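Local coordinates for calmodulin-binding transcription activator 1 (Homo sapiens, PDB 2CXK), which activates transcription and probably binds specific double-stranded DNA sequences, the chain here being its TIG (IPT) domain, at residues A[51-54]-A[55-58]. Residues are numbered along the deposited sequence; the frame is centred on the assembly and turned at random.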
ATOM      1  N   LEU A  51       8.599   7.724  -6.196  1.00 15.29           N
ATOM      2  CA  LEU A  51       8.308   8.320  -4.905  1.00 15.00           C
ATOM      3  C   LEU A  51       6.992   9.088  -5.044  1.00 17.17           C
ATOM      4  O   LEU A  51       6.975  10.213  -5.533  1.00 18.00           O
ATOM      5  CB  LEU A  51       9.427   9.278  -4.494  1.00 15.32           C
ATOM      6  CG  LEU A  51       9.232   9.881  -3.099  1.00 14.67           C
ATOM      7  CD1 LEU A  51       9.477   8.803  -2.042  1.00 11.80           C
ATOM      8  CD2 LEU A  51      10.173  11.071  -2.907  1.00 16.28           C
ATOM      9  N   ILE A  52       5.896   8.458  -4.629  1.00 16.32           N
ATOM     10  CA  ILE A  52       4.554   9.036  -4.692  1.00 16.96           C
ATOM     11  C   ILE A  52       4.501  10.337  -3.900  1.00 16.82           C
ATOM     12  O   ILE A  52       3.889  11.323  -4.307  1.00 18.15           O
ATOM     13  CB  ILE A  52       3.516   8.053  -4.086  1.00 17.31           C
ATOM     14  CG1 ILE A  52       3.443   6.781  -4.939  1.00 17.95           C
ATOM     15  CG2 ILE A  52       2.160   8.733  -3.949  1.00 18.43           C
ATOM     16  CD1 ILE A  52       3.143   7.035  -6.409  1.00 18.65           C
ATOM     17  N   GLN A  53       5.136  10.300  -2.742  1.00 16.26           N
ATOM     18  CA  GLN A  53       5.224  11.436  -1.847  1.00 16.94           C
ATOM     19  C   GLN A  53       6.241  11.008  -0.812  1.00 17.10           C
ATOM     20  O   GLN A  53       6.588   9.832  -0.730  1.00 16.53           O
ATOM     21  CB  GLN A  53       3.870  11.727  -1.193  1.00 16.61           C
ATOM     22  CG  GLN A  53       3.314  10.593  -0.362  1.00 16.93           C
ATOM     23  CD  GLN A  53       1.970  10.949   0.238  1.00 17.50           C
ATOM     24  OE1 GLN A  53       1.019  11.245  -0.483  1.00 18.16           O
ATOM     25  NE2 GLN A  53       1.886  10.930   1.562  1.00 19.66           N
ATOM     26  N   PRO A  54       6.750  11.951  -0.013  1.00 18.70           N
ATOM     27  CA  PRO A  54       7.739  11.562   0.989  1.00 17.86           C
ATOM     28  C   PRO A  54       7.342  10.325   1.784  1.00 16.97           C
ATOM     29  O   PRO A  54       6.243  10.255   2.333  1.00 17.30           O
ATOM     30  CB  PRO A  54       7.844  12.806   1.867  1.00 19.76           C
ATOM     31  CG  PRO A  54       7.599  13.914   0.895  1.00 19.66           C
ATOM     32  CD  PRO A  54       6.439  13.389   0.081  1.00 19.98           C
ATOM     33  N   GLY A  55       8.237   9.344   1.818  1.00 14.12           N
ATOM     34  CA  GLY A  55       7.999   8.132   2.575  1.00 13.17           C
ATOM     35  C   GLY A  55       7.190   7.050   1.892  1.00 12.84           C
ATOM     36  O   GLY A  55       6.973   5.989   2.478  1.00 13.41           O
ATOM     37  N   VAL A  56       6.760   7.297   0.657  1.00 10.90           N
ATOM     38  CA  VAL A  56       5.946   6.319  -0.060  1.00 11.64           C
ATOM     39  C   VAL A  56       6.458   5.986  -1.450  1.00  9.36           C
ATOM     40  O   VAL A  56       6.487   6.843  -2.326  1.00 12.07           O
ATOM     41  CB  VAL A  56       4.501   6.820  -0.201  1.00  9.18           C
ATOM     42  CG1 VAL A  56       3.661   5.802  -0.974  1.00 11.15           C
ATOM     43  CG2 VAL A  56       3.919   7.082   1.184  1.00 10.44           C
ATOM     44  N   LEU A  57       6.858   4.734  -1.644  1.00 10.79           N
ATOM     45  CA  LEU A  57       7.335   4.280  -2.945  1.00  9.04           C
ATOM     46  C   LEU A  57       6.309   3.351  -3.589  1.00 10.06           C
ATOM     47  O   LEU A  57       5.663   2.559  -2.901  1.00 10.52           O
ATOM     48  CB  LEU A  57       8.653   3.516  -2.798  1.00 10.89           C
ATOM     49  CG  LEU A  57       9.866   4.406  -2.563  1.00  9.14           C
ATOM     50  CD1 LEU A  57      11.090   3.564  -2.204  1.00 11.14           C
ATOM     51  CD2 LEU A  57      10.096   5.211  -3.820  1.00  9.20           C
ATOM     52  N   ARG A  58       6.177   3.454  -4.907  1.00 10.05           N
ATOM     53  CA  ARG A  58       5.263   2.603  -5.664  1.00 10.34           C
ATOM     54  C   ARG A  58       6.032   1.872  -6.756  1.00  9.91           C
ATOM     55  O   ARG A  58       6.854   2.460  -7.450  1.00  8.89           O
ATOM     56  CB  ARG A  58       4.163   3.426  -6.336  1.00 10.29           C
ATOM     57  CG  ARG A  58       3.245   2.591  -7.258  1.00 13.49           C
ATOM     58  CD  ARG A  58       2.478   3.459  -8.261  1.00 15.47           C
ATOM     59  NE  ARG A  58       3.368   4.123  -9.213  1.00 18.17           N
ATOM     60  CZ  ARG A  58       3.028   5.165  -9.967  1.00 22.39           C
ATOM     61  NH1 ARG A  58       1.808   5.685  -9.889  1.00 22.83           N
ATOM     62  NH2 ARG A  58       3.912   5.694 -10.804  1.00 23.19           N
TER
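Gln-53 and Val-56 close a tight hairpin through the backbone, Val-56 N donating to Gln-53 O at 2.9 Å. This bond spans a type II turn with Pro-54 and Gly-55 at its corners; Gly-55 takes up a positive phi (84°) at which a side chain would collide with the carbonyl oxygen of Pro-54. One step further on, Val-56 O receives Ile-52 N nearly in line with its C=O, but the N-H points well off the oxygen (N-H...O 132°). Leu-51 CA approaches the same oxygen at 3.5 Å in a CA-H...O contact. The pairing then slips by one residue, from Gln-53 opposite Val-56 to Leu-51 opposite Leu-57, a beta bulge at Ile-52.

Apolar contacts lie on both faces. Ile-52 CB rests on Val-56 CG1 at 3.8 Å, and its CG1, anti to its own carbonyl carbon (chi1 -65°), extends along the strand to Arg-58 CB at 3.7 Å. From there CD1 sits 3.8 Å above the guanidinium plane, towards its rim. An alanine at Ile-52, ending at CB, would probably leave a gap beside Arg-58 CB and the guanidinium without its CD1 contact, freer to turn. On the face that carries Leu-51 and Leu-57, Leu-51 CD1 meets Leu-57 CD2 at 4.1 Å, and both leucines touch Trp-31.

Gln-53 CG packs on Val-56 CG2, while its amide hydrogen-bonds Thr-10 and Gly-29 of the second subunit, placing the hairpin at the dimer interface. The arrangement is a beta hairpin with a two-residue type II turn and a beta bulge, joining strands 45-53 and 56-60 of the immunoglobulin-like TIG fold.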